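PDB 1Y2M: phenylalanine ammonia-lyase from Rhodosporidium toruloides, which catalyses the non-oxidative deamination of L-phenylalanine and L-tyrosine to trans-cinnamic and p-coumaric acid, releasing ammonia. Local coordinates for residues S216-S219 with Y220-A223; N158-P161 with L162-R166; T438-T441 with E442-A446; R450-P453 with S454-A458. All blocks are in the same frame, centred on the assembly; numbering follows the deposited sequence.

Contact 1: S216-S219 with Y220-A223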
ATOM      1  N   SER B 216      26.707   1.336   4.360  1.00  9.34           N
ATOM      2  CA  SER B 216      27.320   1.819   3.159  1.00 10.41           C
ATOM      3  C   SER B 216      27.559   3.330   3.223  1.00  8.70           C
ATOM      4  O   SER B 216      28.705   3.767   3.070  1.00  9.76           O
ATOM      5  CB  SER B 216      26.518   1.391   1.919  1.00 12.47           C
ATOM      6  OG  SER B 216      27.239   1.803   0.763  1.00 10.69           O
ATOM      7  N   PRO B 217      26.508   4.121   3.500  1.00  8.75           N
ATOM      8  CA  PRO B 217      26.797   5.572   3.528  1.00  8.56           C
ATOM      9  C   PRO B 217      27.815   5.995   4.584  1.00 10.02           C
ATOM     10  O   PRO B 217      28.680   6.868   4.343  1.00  9.93           O
ATOM     11  CB  PRO B 217      25.435   6.197   3.809  1.00 11.46           C
ATOM     12  CG  PRO B 217      24.579   5.124   4.349  1.00 10.56           C
ATOM     13  CD  PRO B 217      25.070   3.868   3.681  1.00  8.87           C
ATOM     14  N   LEU B 218      27.757   5.384   5.755  1.00  8.89           N
ATOM     15  CA  LEU B 218      28.746   5.689   6.779  1.00  7.21           C
ATOM     16  C   LEU B 218      30.153   5.251   6.319  1.00  9.63           C
ATOM     17  O   LEU B 218      31.153   5.876   6.699  1.00  9.18           O
ATOM     18  CB  LEU B 218      28.404   5.005   8.097  1.00 11.21           C
ATOM     19  CG  LEU B 218      27.199   5.647   8.822  1.00 11.93           C
ATOM     20  CD1 LEU B 218      26.806   4.880  10.018  1.00  9.15           C
ATOM     21  CD2 LEU B 218      27.507   7.033   9.296  1.00  8.46           C
ATOM     22  N   SER B 219      30.246   4.182   5.531  1.00 10.56           N
ATOM     23  CA  SER B 219      31.552   3.794   4.958  1.00  8.26           C
ATOM     24  C   SER B 219      32.110   4.848   4.029  1.00  8.87           C
ATOM     25  O   SER B 219      33.300   5.043   3.998  1.00  8.51           O
ATOM     26  CB  SER B 219      31.477   2.439   4.247  1.00 11.74           C
ATOM     27  OG  SER B 219      31.223   1.428   5.247  1.00 15.84           O
ATOM     28  N   TYR B 220      31.247   5.514   3.267  1.00  8.10           N
ATOM     29  CA  TYR B 220      31.714   6.614   2.423  1.00  8.25           C
ATOM     30  C   TYR B 220      32.270   7.747   3.275  1.00  7.90           C
ATOM     31  O   TYR B 220      33.296   8.334   2.919  1.00 10.52           O
ATOM     32  CB  TYR B 220      30.652   7.108   1.440  1.00  8.90           C
ATOM     33  CG  TYR B 220      30.479   6.190   0.256  1.00  5.86           C
ATOM     34  CD1 TYR B 220      31.091   6.467  -0.936  1.00 10.35           C
ATOM     35  CD2 TYR B 220      29.719   5.042   0.342  1.00  6.89           C
ATOM     36  CE1 TYR B 220      30.995   5.604  -1.987  1.00 12.10           C
ATOM     37  CE2 TYR B 220      29.585   4.174  -0.737  1.00  7.45           C
ATOM     38  CZ  TYR B 220      30.225   4.472  -1.895  1.00  8.34           C
ATOM     39  OH  TYR B 220      30.130   3.589  -2.963  1.00  8.74           O
ATOM     40  N   ILE B 221      31.618   8.043   4.404  1.00  7.62           N
ATOM     41  CA  ILE B 221      32.153   9.070   5.297  1.00  9.67           C
ATOM     42  C   ILE B 221      33.517   8.675   5.863  1.00  9.35           C
ATOM     43  O   ILE B 221      34.476   9.464   5.822  1.00  7.21           O
ATOM     44  CB  ILE B 221      31.140   9.387   6.396  1.00  9.19           C
ATOM     45  CG1 ILE B 221      29.975  10.125   5.779  1.00  6.48           C
ATOM     46  CG2 ILE B 221      31.737  10.188   7.516  1.00 11.10           C
ATOM     47  CD1 ILE B 221      28.681  10.151   6.630  1.00 10.06           C
ATOM     48  N   ALA B 222      33.646   7.441   6.303  1.00  8.49           N
ATOM     49  CA  ALA B 222      34.891   6.948   6.832  1.00  8.96           C
ATOM     50  C   ALA B 222      36.012   6.924   5.798  1.00  7.84           C
ATOM     51  O   ALA B 222      37.154   7.270   6.071  1.00  9.22           O
ATOM     52  CB  ALA B 222      34.685   5.554   7.377  1.00  8.01           C
ATOM     53  N   ALA B 223      35.672   6.517   4.580  1.00  7.33           N
ATOM     54  CA  ALA B 223      36.638   6.524   3.485  1.00  6.86           C
ATOM     55  C   ALA B 223      37.168   7.944   3.165  1.00  7.55           C
ATOM     56  O   ALA B 223      38.324   8.119   2.839  1.00  8.66           O
ATOM     57  CB  ALA B 223      36.026   5.888   2.260  1.00  8.92           C
TER

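Contact 2: N158-P161 with L162-R166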
ATOM      1  N   ASN B 158      21.618  10.822  -7.672  1.00  9.77           N
ATOM      2  CA  ASN B 158      21.987   9.551  -6.996  1.00  8.83           C
ATOM      3  C   ASN B 158      22.888   9.695  -5.768  1.00  8.71           C
ATOM      4  O   ASN B 158      23.477   8.709  -5.336  1.00  9.17           O
ATOM      5  CB  ASN B 158      22.643   8.602  -7.994  1.00  9.19           C
ATOM      6  CG  ASN B 158      21.626   7.935  -8.883  1.00 11.09           C
ATOM      7  OD1 ASN B 158      20.493   7.748  -8.432  1.00 12.00           O
ATOM      8  ND2 ASN B 158      22.004   7.547 -10.104  1.00 12.84           N
ATOM      9  N   SER B 159      22.998  10.915  -5.256  1.00  8.67           N
ATOM     10  CA  SER B 159      23.763  11.167  -4.024  1.00 10.32           C
ATOM     11  C   SER B 159      22.909  11.743  -2.936  1.00  9.82           C
ATOM     12  O   SER B 159      21.868  12.345  -3.186  1.00 10.71           O
ATOM     13  CB  SER B 159      24.897  12.142  -4.304  1.00 11.17           C
ATOM     14  OG  SER B 159      24.412  13.455  -4.534  1.00 12.61           O
ATOM     15  N   LEU B 160      23.325  11.497  -1.711  1.00 10.19           N
ATOM     16  CA  LEU B 160      22.590  11.975  -0.559  1.00 11.40           C
ATOM     17  C   LEU B 160      22.739  13.500  -0.497  1.00  8.33           C
ATOM     18  O   LEU B 160      23.821  14.080  -0.761  1.00 10.26           O
ATOM     19  CB  LEU B 160      23.094  11.408   0.759  1.00 12.20           C
ATOM     20  CG  LEU B 160      22.669  10.039   1.240  1.00 16.97           C
ATOM     21  CD1 LEU B 160      23.493   9.716   2.498  1.00 18.68           C
ATOM     22  CD2 LEU B 160      21.167   9.980   1.489  1.00 15.08           C
ATOM     23  N   PRO B 161      21.651  14.189  -0.105  1.00 10.57           N
ATOM     24  CA  PRO B 161      21.770  15.615   0.087  1.00 11.45           C
ATOM     25  C   PRO B 161      22.896  16.007   1.048  1.00  8.85           C
ATOM     26  O   PRO B 161      23.097  15.339   2.075  1.00 11.07           O
ATOM     27  CB  PRO B 161      20.424  16.004   0.692  1.00 12.24           C
ATOM     28  CG  PRO B 161      19.476  14.947   0.153  1.00 14.22           C
ATOM     29  CD  PRO B 161      20.274  13.718   0.119  1.00 12.86           C
ATOM     30  N   LEU B 162      23.542  17.119   0.744  1.00  9.95           N
ATOM     31  CA  LEU B 162      24.701  17.558   1.530  1.00  7.43           C
ATOM     32  C   LEU B 162      24.268  17.737   3.022  1.00  9.09           C
ATOM     33  O   LEU B 162      24.995  17.374   3.957  1.00  8.50           O
ATOM     34  CB  LEU B 162      25.332  18.839   0.954  1.00  8.93           C
ATOM     35  CG  LEU B 162      25.825  18.642  -0.494  1.00  9.48           C
ATOM     36  CD1 LEU B 162      26.331  20.012  -0.944  1.00 15.77           C
ATOM     37  CD2 LEU B 162      26.871  17.583  -0.573  1.00 11.71           C
ATOM     38  N   GLU B 163      23.084  18.304   3.252  1.00  9.74           N
ATOM     39  CA  GLU B 163      22.636  18.555   4.632  1.00 10.75           C
ATOM     40  C   GLU B 163      22.497  17.247   5.423  1.00  9.99           C
ATOM     41  O   GLU B 163      22.742  17.200   6.636  1.00 10.57           O
ATOM     42  CB  GLU B 163      21.310  19.359   4.697  1.00 11.51           C
ATOM     43  CG  GLU B 163      20.122  18.713   4.052  1.00 10.21           C
ATOM     44  CD  GLU B 163      18.793  19.472   4.218  1.00 16.42           C
ATOM     45  OE1 GLU B 163      18.836  20.701   4.237  1.00 21.14           O
ATOM     46  OE2 GLU B 163      17.699  18.858   4.369  1.00 16.46           O
ATOM     47  N   VAL B 164      22.077  16.177   4.749  1.00  8.69           N
ATOM     48  CA  VAL B 164      21.887  14.928   5.429  1.00  9.19           C
ATOM     49  C   VAL B 164      23.230  14.403   5.871  1.00  9.21           C
ATOM     50  O   VAL B 164      23.408  13.931   6.995  1.00  9.56           O
ATOM     51  CB  VAL B 164      21.170  13.932   4.509  1.00  8.78           C
ATOM     52  CG1 VAL B 164      21.242  12.511   5.065  1.00 10.26           C
ATOM     53  CG2 VAL B 164      19.697  14.380   4.364  1.00  8.36           C
ATOM     54  N   VAL B 165      24.188  14.495   4.964  1.00  7.95           N
ATOM     55  CA  VAL B 165      25.571  14.083   5.269  1.00  7.94           C
ATOM     56  C   VAL B 165      26.178  14.854   6.433  1.00  8.40           C
ATOM     57  O   VAL B 165      26.763  14.261   7.349  1.00  8.55           O
ATOM     58  CB  VAL B 165      26.497  14.103   4.037  1.00  9.53           C
ATOM     59  CG1 VAL B 165      27.918  13.661   4.440  1.00 11.62           C
ATOM     60  CG2 VAL B 165      25.916  13.218   2.936  1.00 10.74           C
ATOM     61  N   ARG B 166      25.985  16.175   6.442  1.00  7.56           N
ATOM     62  CA  ARG B 166      26.468  16.985   7.561  1.00  7.64           C
ATOM     63  C   ARG B 166      25.799  16.584   8.876  1.00  9.32           C
ATOM     64  O   ARG B 166      26.471  16.443   9.901  1.00  9.57           O
ATOM     65  CB  ARG B 166      26.173  18.465   7.313  1.00  6.74           C
ATOM     66  CG  ARG B 166      27.182  19.090   6.285  1.00  8.24           C
ATOM     67  CD  ARG B 166      27.009  20.565   6.147  1.00 11.83           C
ATOM     68  NE  ARG B 166      27.069  21.289   7.422  1.00 11.92           N
ATOM     69  CZ  ARG B 166      28.189  21.757   7.972  1.00 10.31           C
ATOM     70  NH1 ARG B 166      29.375  21.551   7.404  1.00  9.20           N
ATOM     71  NH2 ARG B 166      28.162  22.404   9.134  1.00 11.74           N
TER

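Contact 3: T438-T441 with E442-A446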
ATOM      1  N   THR B 438      -9.229  19.382   1.446  1.00  8.64           N
ATOM      2  CA  THR B 438     -10.696  19.449   1.570  1.00 10.69           C
ATOM      3  C   THR B 438     -11.164  20.829   1.963  1.00  8.21           C
ATOM      4  O   THR B 438     -12.218  21.324   1.473  1.00  9.44           O
ATOM      5  CB  THR B 438     -11.332  18.436   2.557  1.00 11.57           C
ATOM      6  OG1 THR B 438     -10.889  18.656   3.911  1.00 10.75           O
ATOM      7  CG2 THR B 438     -10.981  17.021   2.144  1.00  9.35           C
ATOM      8  N   GLN B 439     -10.370  21.508   2.780  1.00  8.96           N
ATOM      9  CA  GLN B 439     -10.686  22.955   3.101  1.00  8.14           C
ATOM     10  C   GLN B 439     -10.614  23.823   1.852  1.00 11.45           C
ATOM     11  O   GLN B 439     -11.515  24.652   1.599  1.00 10.23           O
ATOM     12  CB  GLN B 439      -9.713  23.524   4.143  1.00  8.16           C
ATOM     13  CG  GLN B 439      -9.823  22.903   5.502  1.00  9.32           C
ATOM     14  CD  GLN B 439      -8.708  23.314   6.428  1.00  8.39           C
ATOM     15  OE1 GLN B 439      -7.754  23.978   5.991  1.00 10.45           O
ATOM     16  NE2 GLN B 439      -8.795  22.911   7.715  1.00  9.46           N
ATOM     17  N   LEU B 440      -9.526  23.682   1.111  1.00  9.48           N
ATOM     18  CA  LEU B 440      -9.268  24.507  -0.055  1.00  9.86           C
ATOM     19  C   LEU B 440     -10.326  24.213  -1.125  1.00  8.48           C
ATOM     20  O   LEU B 440     -10.897  25.125  -1.675  1.00  9.46           O
ATOM     21  CB  LEU B 440      -7.891  24.201  -0.606  1.00 10.64           C
ATOM     22  CG  LEU B 440      -7.560  24.882  -1.949  1.00 10.10           C
ATOM     23  CD1 LEU B 440      -7.612  26.371  -1.802  1.00 10.13           C
ATOM     24  CD2 LEU B 440      -6.152  24.513  -2.400  1.00 12.68           C
ATOM     25  N   THR B 441     -10.638  22.940  -1.389  1.00  9.28           N
ATOM     26  CA  THR B 441     -11.514  22.636  -2.524  1.00  9.67           C
ATOM     27  C   THR B 441     -12.959  23.072  -2.230  1.00 12.19           C
ATOM     28  O   THR B 441     -13.713  23.443  -3.130  1.00 13.08           O
ATOM     29  CB  THR B 441     -11.332  21.196  -2.980  1.00 12.83           C
ATOM     30  OG1 THR B 441     -11.828  21.075  -4.344  1.00 12.24           O
ATOM     31  CG2 THR B 441     -12.012  20.241  -2.054  1.00 13.28           C
ATOM     32  N   GLU B 442     -13.342  23.104  -0.960  1.00 11.63           N
ATOM     33  CA  GLU B 442     -14.626  23.655  -0.557  1.00 11.51           C
ATOM     34  C   GLU B 442     -14.663  25.148  -0.846  1.00 10.50           C
ATOM     35  O   GLU B 442     -15.627  25.671  -1.406  1.00 12.95           O
ATOM     36  CB  GLU B 442     -14.864  23.370   0.922  1.00 12.80           C
ATOM     37  CG  GLU B 442     -16.191  23.897   1.466  1.00 16.81           C
ATOM     38  CD  GLU B 442     -16.393  23.599   2.942  1.00 21.46           C
ATOM     39  OE1 GLU B 442     -15.644  22.757   3.534  1.00 20.24           O
ATOM     40  OE2 GLU B 442     -17.309  24.243   3.522  1.00 19.08           O
HETATM   41  N   MSE B 443     -13.596  25.820  -0.458  1.00  9.33           N
HETATM   42  CA  MSE B 443     -13.471  27.254  -0.655  1.00 10.31           C
HETATM   43  C   MSE B 443     -13.489  27.649  -2.134  1.00 12.01           C
HETATM   44  O   MSE B 443     -13.945  28.742  -2.453  1.00 10.88           O
HETATM   45  CB  MSE B 443     -12.181  27.806   0.001  1.00 11.51           C
HETATM   46  CG  MSE B 443     -12.132  29.247   0.039  1.00 14.27           C
HETATM   47 SE   MSE B 443     -10.578  29.885   1.088  1.00 20.67          SE
HETATM   48  CE  MSE B 443      -9.163  28.994   0.024  1.00 22.62           C
ATOM     49  N   LEU B 444     -12.964  26.777  -2.999  1.00 11.66           N
ATOM     50  CA  LEU B 444     -12.928  26.994  -4.447  1.00 11.72           C
ATOM     51  C   LEU B 444     -14.187  26.502  -5.179  1.00 14.02           C
ATOM     52  O   LEU B 444     -14.248  26.523  -6.436  1.00 15.55           O
ATOM     53  CB  LEU B 444     -11.690  26.317  -5.030  1.00 11.98           C
ATOM     54  CG  LEU B 444     -10.364  26.887  -4.491  1.00  7.39           C
ATOM     55  CD1 LEU B 444      -9.192  26.188  -5.239  1.00 14.09           C
ATOM     56  CD2 LEU B 444     -10.290  28.370  -4.534  1.00 12.66           C
ATOM     57  N   ASN B 445     -15.156  26.020  -4.416  1.00 13.41           N
ATOM     58  CA  ASN B 445     -16.443  25.556  -4.949  1.00 11.33           C
ATOM     59  C   ASN B 445     -17.514  26.604  -4.766  1.00 11.60           C
ATOM     60  O   ASN B 445     -17.935  26.889  -3.646  1.00 11.54           O
ATOM     61  CB  ASN B 445     -16.830  24.243  -4.243  1.00 11.64           C
ATOM     62  CG  ASN B 445     -18.028  23.559  -4.883  1.00 15.90           C
ATOM     63  OD1 ASN B 445     -19.005  24.217  -5.238  1.00 18.97           O
ATOM     64  ND2 ASN B 445     -17.962  22.247  -5.043  1.00 13.19           N
ATOM     65  N   ALA B 446     -17.954  27.175  -5.887  1.00 13.69           N
ATOM     66  CA  ALA B 446     -18.909  28.303  -5.876  1.00 13.59           C
ATOM     67  C   ALA B 446     -20.208  27.931  -5.195  1.00 13.76           C
ATOM     68  O   ALA B 446     -20.877  28.767  -4.612  1.00 13.84           O
ATOM     69  CB  ALA B 446     -19.203  28.735  -7.336  1.00 16.40           C
TER
HETATM   70  O   HOH W   1     -15.452  20.988  -4.141  1.00 14.32           O

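Contact 4: R450-P453 with S454-A458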
ATOM      1  N   ARG B 450     -19.987  30.099   0.354  1.00 12.59           N
ATOM      2  CA  ARG B 450     -20.666  31.217   1.006  1.00 15.56           C
ATOM      3  C   ARG B 450     -20.514  32.504   0.201  1.00 13.69           C
ATOM      4  O   ARG B 450     -20.312  33.587   0.738  1.00 16.62           O
ATOM      5  CB  ARG B 450     -20.203  31.295   2.479  1.00 17.65           C
ATOM      6  CG  ARG B 450     -20.503  29.979   3.231  1.00 27.84           C
ATOM      7  CD  ARG B 450     -19.718  29.782   4.536  1.00 27.88           C
ATOM      8  N   GLY B 451     -20.640  32.373  -1.118  1.00 11.21           N
ATOM      9  CA  GLY B 451     -20.705  33.532  -1.981  1.00 11.20           C
ATOM     10  C   GLY B 451     -19.400  34.140  -2.473  1.00 11.92           C
ATOM     11  O   GLY B 451     -19.420  35.215  -3.080  1.00 13.50           O
ATOM     12  N   LEU B 452     -18.286  33.445  -2.253  1.00 11.59           N
ATOM     13  CA  LEU B 452     -17.029  33.933  -2.813  1.00 10.38           C
ATOM     14  C   LEU B 452     -17.142  33.796  -4.330  1.00 11.03           C
ATOM     15  O   LEU B 452     -17.779  32.877  -4.825  1.00 11.40           O
ATOM     16  CB  LEU B 452     -15.824  33.119  -2.308  1.00 12.77           C
ATOM     17  CG  LEU B 452     -15.388  33.381  -0.864  1.00 13.66           C
ATOM     18  CD1 LEU B 452     -14.498  32.326  -0.293  1.00 14.61           C
ATOM     19  CD2 LEU B 452     -14.702  34.780  -0.827  1.00 15.89           C
ATOM     20  N   PRO B 453     -16.480  34.678  -5.076  1.00 11.35           N
ATOM     21  CA  PRO B 453     -16.531  34.603  -6.534  1.00 11.60           C
ATOM     22  C   PRO B 453     -16.065  33.259  -7.056  1.00 11.56           C
ATOM     23  O   PRO B 453     -15.134  32.696  -6.504  1.00 10.02           O
ATOM     24  CB  PRO B 453     -15.557  35.708  -6.965  1.00 13.59           C
ATOM     25  CG  PRO B 453     -15.608  36.675  -5.868  1.00 13.44           C
ATOM     26  CD  PRO B 453     -15.683  35.831  -4.621  1.00 14.28           C
ATOM     27  N   SER B 454     -16.725  32.766  -8.095  1.00 11.03           N
ATOM     28  CA  SER B 454     -16.291  31.539  -8.792  1.00 10.56           C
ATOM     29  C   SER B 454     -14.788  31.568  -9.087  1.00 10.24           C
ATOM     30  O   SER B 454     -14.252  32.577  -9.582  1.00 10.84           O
ATOM     31  CB  SER B 454     -17.024  31.351 -10.115  1.00 17.27           C
ATOM     32  OG  SER B 454     -16.936  32.560 -10.826  1.00 28.53           O
ATOM     33  N   CYS B 455     -14.108  30.501  -8.712  1.00 12.37           N
ATOM     34  CA  CYS B 455     -12.672  30.320  -8.947  1.00 11.56           C
ATOM     35  C   CYS B 455     -11.804  31.395  -8.294  1.00  8.23           C
ATOM     36  O   CYS B 455     -10.619  31.467  -8.551  1.00 11.76           O
ATOM     37  CB  CYS B 455     -12.342  30.258 -10.424  1.00 13.30           C
ATOM     38  SG  CYS B 455     -13.202  28.867 -11.239  1.00 18.67           S
ATOM     39  N   LEU B 456     -12.386  32.157  -7.361  1.00  8.50           N
ATOM     40  CA  LEU B 456     -11.742  33.328  -6.784  1.00  9.42           C
ATOM     41  C   LEU B 456     -11.300  34.326  -7.857  1.00 10.86           C
ATOM     42  O   LEU B 456     -10.299  35.066  -7.737  1.00 11.13           O
ATOM     43  CB  LEU B 456     -10.630  32.947  -5.795  1.00  8.73           C
ATOM     44  CG  LEU B 456     -10.979  31.946  -4.703  1.00 11.93           C
ATOM     45  CD1 LEU B 456      -9.800  31.766  -3.754  1.00 11.23           C
ATOM     46  CD2 LEU B 456     -12.185  32.332  -3.902  1.00 13.15           C
ATOM     47  N   ALA B 457     -12.087  34.391  -8.915  1.00 12.28           N
ATOM     48  CA  ALA B 457     -11.835  35.366  -9.956  1.00  9.64           C
ATOM     49  C   ALA B 457     -12.219  36.753  -9.415  1.00 10.49           C
ATOM     50  O   ALA B 457     -13.311  36.913  -8.828  1.00 10.81           O
ATOM     51  CB  ALA B 457     -12.696  35.045 -11.153  1.00 10.21           C
ATOM     52  N   ALA B 458     -11.368  37.742  -9.628  1.00 11.14           N
ATOM     53  CA  ALA B 458     -11.648  39.109  -9.155  1.00  9.44           C
ATOM     54  C   ALA B 458     -12.652  39.874 -10.015  1.00 10.56           C
ATOM     55  O   ALA B 458     -13.244  40.834  -9.541  1.00 11.35           O
ATOM     56  CB  ALA B 458     -10.335  39.929  -9.110  1.00 11.14           C
TER

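Contact 1: S216-S219 with Y220-A223
Y220 sets the edge of its ring against S216, one turn earlier, in a short alpha helix that begins just beyond A211, S212 and G213, the tripeptide that cyclises into the 5-imidazolinone of the PAL/histidase family. With CG of Y220 anti to its own carbonyl carbon (chi1 -77°), the ring is directed toward the start of the helix. The carbonyl oxygen of S216 then lies at the ring edge, near its plane, with Y220 CD2 3.2 Å from S216 O. The same oxygen accepts the backbone N-H of Y220, so one carbonyl serves both the backbone and the flank of the ring. At the far ends of both side chains the polar groups turn to the end of helix 125-138 and the loop that follows it: Y220 OH bonds G141 N and S216 OG bonds Q138 O.

S219 illustrates how a buried helical serine can be satisfied within its own helix. Its OG reaches back to L215 O, while its carbonyl takes the next turn, with A223 N 2.9 Å from S219 O. Its side chain also packs on L135 and on V269. L218 packs instead on V274, and comes within about 6 Å, side chain to side chain, of N270, which by similarity binds cinnamate. On this apolar flank the contact closes loosely, with L218 CD2 4.3 Å from I221 CD1.

Contact 2: N158-P161 with L162-R166
P161 O receives two backbone N-H groups from the first turn of helix 162-176, for which P161 is the N-cap residue. The sound bond comes from one full turn on, with V165 N 3.2 Å from P161 O and a nearly straight N-H...O angle of 167°. V164 N is nearer to P161 O, at 3.0 Å, but its bond is bent and weak. P161 O so begins the helical bonding pattern, while the proline ring has no polar group with which to cap the first N-H groups.

Apolar contacts run beside these bonds. Each valine has CG1 anti to its backbone N, V165 exactly so (chi1 180°), which leaves CG2 beside that N and facing the incoming chain. V164 CG2 accordingly lies 4.1 Å from P161 CB on the proline ring, while V165 CG2 packs 4.0 Å from L160 CB. L160 continues into the interior, against V203 and V274.

Charged groups look elsewhere: E163 forms a salt bridge with R77, and R166 reaches the carbonyls of A75 and L195. The loop side meets a second subunit, where S159 O accepts a bond from R154 of that neighbouring subunit.

The chemistry implies a helix start set by the main chain, with aliphatic branches packed where the loop enters the helix and side-chain polarity spent on tying the helix to its surroundings.

Contact 3: T438-T441 with E442-A446
The amide of N445 meets T441 through a single water. The amide nitrogen donates, with N445 ND2 2.9 Å from the water oxygen, and the water donates to T441 O over 3.2 Å. N445 OD1 makes a weak bond to G447 N, so the amide is held at both ends. The two other flat groups find their polar partners outside the contact. E442 runs extended to a salt bridge with R362, and the amide nitrogen of Q439 is held by T297 and P364 O.

The apolar side is built on L440. Its CG stands anti to the backbone N (chi1 173°), which carries CD1 forward to the next turn, where it touches two partners. M443, a selenomethionine, bends at chi3 and brings CE to 3.6 Å from L440 CD1, while L444 CD1 lies 3.8 Å from the same methyl. Both side chains cross L440 at a slant, and this patch faces helices 468-484 and 506-560.

The backbone shows how the helix finishes. L440 O still takes L444 N at 3.0 Å, but T441 O makes no sound bond to N445 N, and N445 N turns instead to E442 O, three residues back. A carbonyl without its i+4 bond, taken up by water, is characteristic of a helix C-terminus. Here it closes helix 416-443, where the side chain of L444 stands about 7 Å from that of K468, a cinnamate-binding residue.

Contact 4: R450-P453 with S454-A458
L456 N donates to P453 O at 2.9 Å, the bond that closes a type II beta turn over S454 and C455. It is appreciably bent, with an N-H...O angle of 143°, and the donor sits above the carbonyl plane. C455, within that turn, and L456 after it both have positive phi (60° and 55°), in the left-handed region. A second backbone bond of the same span, A457 N to S454 O at 2.9 Å, overlaps the first, so two overlapping turns coil the chain tightly.

Coiling returns the chain to the proline. The carbonyl oxygen of A457 comes down beside the ring, 3.2 Å from P453 CB, with P453 CG a little farther off. On another side L456 CD2 packs 4.1 Å from L452 CB and also lies against P453 O, making an apolar patch that helix 506-560 covers with A534 and L537. The carbonyl of L456 faces a different set of groups, being gripped by H466 ND1 and Q533 NE2.

The side chain of C455 comes within about 4 Å of that of K468, a residue that binds cinnamate, and C455 forms a backbone hydrogen bond with C467, the residue before K468. The chemistry implies that this loop, without any regular helix or strand, is held largely by main-chain bonds and buried leucines, which is consistent with an ordered backbone beside K468.

All four contacts join neighbouring turns of the chain, yet they fall into two touching pairs on opposite sides of the chain's centre. In the first pair, I221 CD1 of contact 1 packs 4.2 Å from V165 CG1 of contact 2; in the second, L444 CD2 of contact 3 lies 3.5 Å from L456 CD1 of contact 4. Contacts 1, 3 and 4 are buried, whereas contact 2 is only partly so. Contact 1, within a helix, has an unbroken run of i to i+4 bonds; contact 2 opens a helix with their first member; contact 3 ends one with their last members and a water; contact 4 coils on turn bonds. Contacts 2 and 3 also reach neighbouring subunits.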